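Local coordinates for protein endo alpha-1,4 polygalactosaminidase (Neosartorya fumigata, PDB 6OJ1) that cleaves alpha-1,4-linked galactosamine polymers from within the chain as a glycoside hydrolase and thereby disrupts microbial biofilms, at residues A[200-210]-A[225-233]. Residues are numbered along the deposited sequence; the frame is centred on the assembly and turned at random.
With K (potassium ion), chain H.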
ATOM      1  N   MET A 200     -12.829  -2.195   1.213  1.00 21.36           N
ATOM      2  CA  MET A 200     -11.526  -2.471   0.616  1.00 19.91           C
ATOM      3  C   MET A 200     -11.679  -3.326  -0.636  1.00 23.61           C
ATOM      4  O   MET A 200     -12.548  -4.193  -0.705  1.00 21.62           O
ATOM      5  CB  MET A 200     -10.599  -3.208   1.598  1.00 22.11           C
ATOM      6  CG  MET A 200     -10.284  -2.471   2.905  1.00 17.34           C
ATOM      7  SD  MET A 200      -9.414  -0.918   2.667  1.00 19.86           S
ATOM      8  CE  MET A 200     -10.785   0.244   2.809  1.00 18.09           C
ATOM      9  N   GLN A 201     -10.805  -3.099  -1.619  1.00 19.48           N
ATOM     10  CA  GLN A 201     -10.750  -3.982  -2.780  1.00 24.20           C
ATOM     11  C   GLN A 201      -9.597  -4.983  -2.709  1.00 23.57           C
ATOM     12  O   GLN A 201      -9.566  -5.923  -3.516  1.00 21.37           O
ATOM     13  CB  GLN A 201     -10.650  -3.169  -4.087  1.00 21.18           C
ATOM     14  CG  GLN A 201     -11.974  -2.488  -4.521  1.00 22.74           C
ATOM     15  CD  GLN A 201     -12.486  -1.473  -3.527  1.00 20.18           C
ATOM     16  OE1 GLN A 201     -11.889  -0.414  -3.337  1.00 22.77           O
ATOM     17  NE2 GLN A 201     -13.611  -1.776  -2.899  1.00 22.43           N
ATOM     18  N   TRP A 202      -8.666  -4.809  -1.775  1.00 21.24           N
ATOM     19  CA  TRP A 202      -7.557  -5.742  -1.590  1.00 19.62           C
ATOM     20  C   TRP A 202      -6.907  -5.467  -0.243  1.00 20.36           C
ATOM     21  O   TRP A 202      -7.218  -4.487   0.441  1.00 20.39           O
ATOM     22  CB  TRP A 202      -6.494  -5.602  -2.690  1.00 17.86           C
ATOM     23  CG  TRP A 202      -5.942  -4.201  -2.785  1.00 17.74           C
ATOM     24  CD1 TRP A 202      -4.998  -3.622  -1.974  1.00 16.63           C
ATOM     25  CD2 TRP A 202      -6.320  -3.197  -3.734  1.00 19.84           C
ATOM     26  NE1 TRP A 202      -4.761  -2.321  -2.372  1.00 19.37           N
ATOM     27  CE2 TRP A 202      -5.567  -2.034  -3.442  1.00 21.09           C
ATOM     28  CE3 TRP A 202      -7.227  -3.165  -4.802  1.00 21.61           C
ATOM     29  CZ2 TRP A 202      -5.678  -0.861  -4.190  1.00 15.32           C
ATOM     30  CZ3 TRP A 202      -7.341  -1.994  -5.540  1.00 20.97           C
ATOM     31  CH2 TRP A 202      -6.578  -0.863  -5.228  1.00 16.84           C
ATOM     32  N   SER A 203      -5.955  -6.329   0.095  1.00 19.29           N
ATOM     33  CA  SER A 203      -4.947  -6.106   1.120  1.00 17.68           C
ATOM     34  C   SER A 203      -3.587  -5.979   0.446  1.00 20.77           C
ATOM     35  O   SER A 203      -3.284  -6.723  -0.489  1.00 20.58           O
ATOM     36  CB  SER A 203      -4.924  -7.282   2.110  1.00 17.84           C
ATOM     37  OG  SER A 203      -3.726  -7.278   2.878  1.00 21.91           O
ATOM     38  N   VAL A 204      -2.767  -5.038   0.897  1.00 19.61           N
ATOM     39  CA  VAL A 204      -1.330  -5.099   0.638  1.00 17.78           C
ATOM     40  C   VAL A 204      -0.685  -5.555   1.937  1.00 21.50           C
ATOM     41  O   VAL A 204      -0.832  -4.890   2.973  1.00 20.73           O
ATOM     42  CB  VAL A 204      -0.750  -3.749   0.176  1.00 18.79           C
ATOM     43  CG1 VAL A 204       0.781  -3.846   0.110  1.00 20.18           C
ATOM     44  CG2 VAL A 204      -1.296  -3.348  -1.205  1.00 17.27           C
ATOM     45  N   ASN A 205      -0.002  -6.703   1.900  1.00 19.02           N
ATOM     46  CA  ASN A 205       0.634  -7.253   3.086  1.00 18.87           C
ATOM     47  C   ASN A 205       2.136  -7.349   2.901  1.00 21.21           C
ATOM     48  O   ASN A 205       2.617  -7.783   1.845  1.00 22.48           O
ATOM     49  CB  ASN A 205       0.111  -8.638   3.425  1.00 22.64           C
ATOM     50  CG  ASN A 205       0.909  -9.274   4.531  1.00 23.36           C
ATOM     51  OD1 ASN A 205       1.857 -10.003   4.275  1.00 24.05           O
ATOM     52  ND2 ASN A 205       0.583  -8.929   5.774  1.00 22.83           N
ATOM     53  N   GLU A 206       2.874  -6.980   3.941  1.00 18.54           N
ATOM     54  CA  GLU A 206       4.308  -7.243   4.008  1.00 20.38           C
ATOM     55  C   GLU A 206       4.588  -8.322   5.046  1.00 23.08           C
ATOM     56  O   GLU A 206       4.200  -8.185   6.209  1.00 23.25           O
ATOM     57  CB  GLU A 206       5.075  -5.974   4.359  1.00 19.12           C
ATOM     58  CG  GLU A 206       5.042  -4.929   3.261  1.00 18.12           C
ATOM     59  CD  GLU A 206       5.529  -3.600   3.758  1.00 23.99           C
ATOM     60  OE1 GLU A 206       4.932  -3.076   4.727  1.00 19.44           O
ATOM     61  OE2 GLU A 206       6.515  -3.083   3.193  1.00 23.25           O
ATOM     62  N   GLN A 207       5.267  -9.388   4.624  1.00 19.85           N
ATOM     63  CA  GLN A 207       5.977 -10.300   5.519  1.00 26.66           C
ATOM     64  C   GLN A 207       5.081 -11.133   6.425  1.00 28.93           C
ATOM     65  O   GLN A 207       5.544 -11.587   7.477  1.00 24.40           O
ATOM     66  CB  GLN A 207       6.973  -9.532   6.393  1.00 26.85           C
ATOM     67  CG  GLN A 207       8.053  -8.816   5.592  1.00 30.22           C
ATOM     68  CD  GLN A 207       8.761  -7.771   6.416  1.00 29.77           C
ATOM     69  OE1 GLN A 207       8.281  -6.646   6.556  1.00 40.71           O
ATOM     70  NE2 GLN A 207       9.903  -8.134   6.969  1.00 30.60           N
ATOM     71  N   CYS A 208       3.823 -11.390   6.064  1.00 23.46           N
ATOM     72  CA  CYS A 208       3.028 -12.255   6.933  1.00 23.17           C
ATOM     73  C   CYS A 208       3.640 -13.646   7.056  1.00 27.22           C
ATOM     74  O   CYS A 208       3.483 -14.305   8.091  1.00 30.52           O
ATOM     75  CB  CYS A 208       1.586 -12.358   6.434  1.00 25.71           C
ATOM     76  SG  CYS A 208       1.353 -13.209   4.845  1.00 29.73           S
ATOM     77  N   ALA A 209       4.352 -14.104   6.019  1.00 28.56           N
ATOM     78  CA  ALA A 209       4.960 -15.430   6.082  1.00 33.02           C
ATOM     79  C   ALA A 209       6.076 -15.468   7.114  1.00 37.93           C
ATOM     80  O   ALA A 209       6.233 -16.458   7.838  1.00 40.02           O
ATOM     81  CB  ALA A 209       5.484 -15.833   4.702  1.00 35.34           C
ATOM     82  N   GLN A 210       6.840 -14.384   7.210  1.00 32.76           N
ATOM     83  CA  GLN A 210       7.960 -14.315   8.136  1.00 33.13           C
ATOM     84  C   GLN A 210       7.498 -14.295   9.591  1.00 41.23           C
ATOM     85  O   GLN A 210       8.217 -14.790  10.472  1.00 40.43           O
ATOM     86  CB  GLN A 210       8.801 -13.079   7.799  1.00 33.73           C
ATOM     87  CG  GLN A 210      10.003 -12.832   8.686  1.00 41.52           C
ATOM     88  CD  GLN A 210      10.756 -11.555   8.303  1.00 44.63           C
ATOM     89  OE1 GLN A 210      10.402 -10.869   7.338  1.00 40.88           O
ATOM     90  NE2 GLN A 210      11.798 -11.236   9.062  1.00 43.18           N
ATOM     91  N   LYS A 225     -11.183 -11.124  -2.601  1.00 29.84           N
ATOM     92  CA  LYS A 225     -10.321  -9.981  -2.791  1.00 28.30           C
ATOM     93  C   LYS A 225      -8.859 -10.403  -2.674  1.00 24.67           C
ATOM     94  O   LYS A 225      -8.524 -11.252  -1.843  1.00 27.30           O
ATOM     95  CB  LYS A 225     -10.656  -8.880  -1.770  1.00 23.54           C
ATOM     96  CG  LYS A 225     -12.059  -8.276  -2.005  1.00 24.64           C
ATOM     97  CD  LYS A 225     -12.568  -7.476  -0.810  1.00 25.63           C
ATOM     98  CE  LYS A 225     -13.957  -6.918  -1.095  1.00 26.52           C
ATOM     99  NZ  LYS A 225     -14.427  -6.045   0.037  1.00 24.73           N
ATOM    100  N   PRO A 226      -7.980  -9.867  -3.514  1.00 25.14           N
ATOM    101  CA  PRO A 226      -6.594 -10.340  -3.522  1.00 24.57           C
ATOM    102  C   PRO A 226      -5.809  -9.812  -2.329  1.00 23.27           C
ATOM    103  O   PRO A 226      -6.179  -8.819  -1.695  1.00 24.45           O
ATOM    104  CB  PRO A 226      -6.034  -9.793  -4.845  1.00 25.58           C
ATOM    105  CG  PRO A 226      -6.916  -8.641  -5.205  1.00 27.24           C
ATOM    106  CD  PRO A 226      -8.276  -8.955  -4.636  1.00 27.20           C
ATOM    107  N   VAL A 227      -4.737 -10.530  -1.999  1.00 21.29           N
ATOM    108  CA  VAL A 227      -3.702 -10.029  -1.103  1.00 20.74           C
ATOM    109  C   VAL A 227      -2.469  -9.800  -1.961  1.00 23.76           C
ATOM    110  O   VAL A 227      -1.894 -10.754  -2.505  1.00 27.16           O
ATOM    111  CB  VAL A 227      -3.373 -10.989   0.045  1.00 24.43           C
ATOM    112  CG1 VAL A 227      -2.221 -10.394   0.870  1.00 23.98           C
ATOM    113  CG2 VAL A 227      -4.600 -11.254   0.905  1.00 25.44           C
ATOM    114  N   PHE A 228      -2.071  -8.547  -2.079  1.00 20.95           N
ATOM    115  CA  PHE A 228      -0.837  -8.189  -2.769  1.00 21.48           C
ATOM    116  C   PHE A 228       0.280  -8.304  -1.742  1.00 23.43           C
ATOM    117  O   PHE A 228       0.423  -7.458  -0.854  1.00 20.86           O
ATOM    118  CB  PHE A 228      -0.986  -6.811  -3.400  1.00 22.93           C
ATOM    119  CG  PHE A 228      -2.052  -6.784  -4.454  1.00 24.15           C
ATOM    120  CD1 PHE A 228      -1.968  -7.643  -5.547  1.00 23.23           C
ATOM    121  CD2 PHE A 228      -3.151  -5.939  -4.349  1.00 23.35           C
ATOM    122  CE1 PHE A 228      -2.958  -7.659  -6.534  1.00 22.95           C
ATOM    123  CE2 PHE A 228      -4.143  -5.940  -5.331  1.00 26.45           C
ATOM    124  CZ  PHE A 228      -4.049  -6.804  -6.422  1.00 22.73           C
ATOM    125  N   HIS A 229       1.051  -9.386  -1.849  1.00 22.11           N
ATOM    126  CA  HIS A 229       1.859  -9.901  -0.752  1.00 24.61           C
ATOM    127  C   HIS A 229       3.338  -9.728  -1.068  1.00 24.66           C
ATOM    128  O   HIS A 229       3.811 -10.202  -2.105  1.00 24.43           O
ATOM    129  CB  HIS A 229       1.506 -11.371  -0.508  1.00 24.11           C
ATOM    130  CG  HIS A 229       2.454 -12.088   0.399  1.00 26.26           C
ATOM    131  ND1 HIS A 229       3.029 -13.293   0.058  1.00 25.88           N
ATOM    132  CD2 HIS A 229       2.924 -11.778   1.633  1.00 20.46           C
ATOM    133  CE1 HIS A 229       3.819 -13.695   1.039  1.00 30.40           C
ATOM    134  NE2 HIS A 229       3.778 -12.791   2.003  1.00 21.66           N
ATOM    135  N   ILE A 230       4.070  -9.070  -0.165  1.00 22.04           N
ATOM    136  CA  ILE A 230       5.502  -8.811  -0.330  1.00 20.89           C
ATOM    137  C   ILE A 230       6.279  -9.573   0.732  1.00 24.23           C
ATOM    138  O   ILE A 230       5.905  -9.557   1.909  1.00 20.84           O
ATOM    139  CB  ILE A 230       5.826  -7.307  -0.214  1.00 19.19           C
ATOM    140  CG1 ILE A 230       4.898  -6.453  -1.065  1.00 20.89           C
ATOM    141  CG2 ILE A 230       7.283  -7.043  -0.590  1.00 19.00           C
ATOM    142  CD1 ILE A 230       5.055  -4.955  -0.767  1.00 20.48           C
ATOM    143  N   GLU A 231       7.376 -10.225   0.327  1.00 22.92           N
ATOM    144  CA  GLU A 231       8.360 -10.729   1.275  1.00 22.62           C
ATOM    145  C   GLU A 231       9.727 -10.177   0.901  1.00 26.82           C
ATOM    146  O   GLU A 231       9.999  -9.894  -0.271  1.00 25.79           O
ATOM    147  CB  GLU A 231       8.409 -12.266   1.320  1.00 25.62           C
ATOM    148  CG  GLU A 231       7.098 -12.928   1.820  1.00 23.42           C
ATOM    149  CD  GLU A 231       6.890 -12.814   3.326  1.00 28.63           C
ATOM    150  OE1 GLU A 231       7.890 -12.743   4.073  1.00 30.25           O
ATOM    151  OE2 GLU A 231       5.716 -12.813   3.768  1.00 28.83           O
ATOM    152  N   TYR A 232      10.583 -10.023   1.913  1.00 23.50           N
ATOM    153  CA  TYR A 232      11.890  -9.381   1.772  1.00 24.11           C
ATOM    154  C   TYR A 232      12.967 -10.346   2.253  1.00 26.14           C
ATOM    155  O   TYR A 232      13.572 -10.141   3.314  1.00 28.94           O
ATOM    156  CB  TYR A 232      11.964  -8.084   2.574  1.00 23.64           C
ATOM    157  CG  TYR A 232      10.946  -7.015   2.231  1.00 23.89           C
ATOM    158  CD1 TYR A 232      10.994  -6.337   1.020  1.00 19.92           C
ATOM    159  CD2 TYR A 232       9.960  -6.661   3.143  1.00 22.95           C
ATOM    160  CE1 TYR A 232      10.066  -5.338   0.717  1.00 21.20           C
ATOM    161  CE2 TYR A 232       9.037  -5.669   2.863  1.00 21.26           C
ATOM    162  CZ  TYR A 232       9.090  -5.010   1.647  1.00 18.54           C
ATOM    163  OH  TYR A 232       8.178  -4.015   1.348  1.00 19.08           O
ATOM    164  N   PRO A 233      13.248 -11.402   1.491  1.00 27.39           N
ATOM    165  CA  PRO A 233      14.129 -12.462   2.015  1.00 27.69           C
ATOM    166  C   PRO A 233      15.588 -12.050   2.172  1.00 31.55           C
ATOM    167  O   PRO A 233      16.311 -12.708   2.931  1.00 36.16           O
ATOM    168  CB  PRO A 233      13.969 -13.590   0.987  1.00 37.02           C
ATOM    169  CG  PRO A 233      13.525 -12.921  -0.244  1.00 40.12           C
ATOM    170  CD  PRO A 233      12.686 -11.741   0.174  1.00 26.29           C
TER
HETATM  171  K     K H 418       6.789  -0.750   5.856  1.00 95.07           K
HETATM  172  O   HOH W   1       5.936  -0.471   2.625  1.00 29.58           O
HETATM  173  O   HOH W   2       8.919  -2.017   4.674  1.00 41.13           O
HETATM  174  O   HOH W   3      10.215 -11.335   4.486  1.00 29.95           O
HETATM  175  O   HOH W   4       6.500   1.835   4.356  1.00 32.59           O
HETATM  176  O   HOH W   5       6.033  -0.358   8.479  1.00 46.82           O
HETATM  177  O   HOH W   6       4.236   0.206   6.115  1.00 29.44           O
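Two neighbouring parallel strands of the (beta/alpha)-barrel, 202-206 and 227-231, meet here, joined by a helical crossover. Their backbones are linked from Ser203 N to Pro226 O through to Gln207 N and Ile230 O (2.8 Å). Val204, Glu206, Phe228 and Ile230 project to one face of the sheet. Phe228 turns its edge to the face of the Trp202 five-membered ring in a T-shaped stack, planes at 63°. Trp202 CG lies between its backbone N and carbonyl carbon (chi1 57°). This brings Trp202 CG to 3.6 Å from Phe228 CE2. Near the C-terminal ends, Tyr232 OH donates to the anti lone pair of Glu206 OE2 at 2.7 Å. The carboxylate stands 72° from the phenol ring. Waters 1 and 2 also donate to OE2, while Glu206 OE1 lies 3.2 Å from a potassium ion, a long metal contact. On the other face, Asn205 OD1 lies at the His229 ring edge and accepts a hydrogen bond from Cys208 N, an Asx motif. Glu231 bends at chi2, which carries its carboxylate to the turn after Glu206. Glu231 OE2 accepts hydrogen bonds from Ala209 N at 2.9 Å and His229 NE2 at 2.6 Å. Thr263 bonds to His229 ND1, on the other side of that ring. Two donors thus grip the buried Glu231 oxygen, tying the turn after the first strand to the second strand.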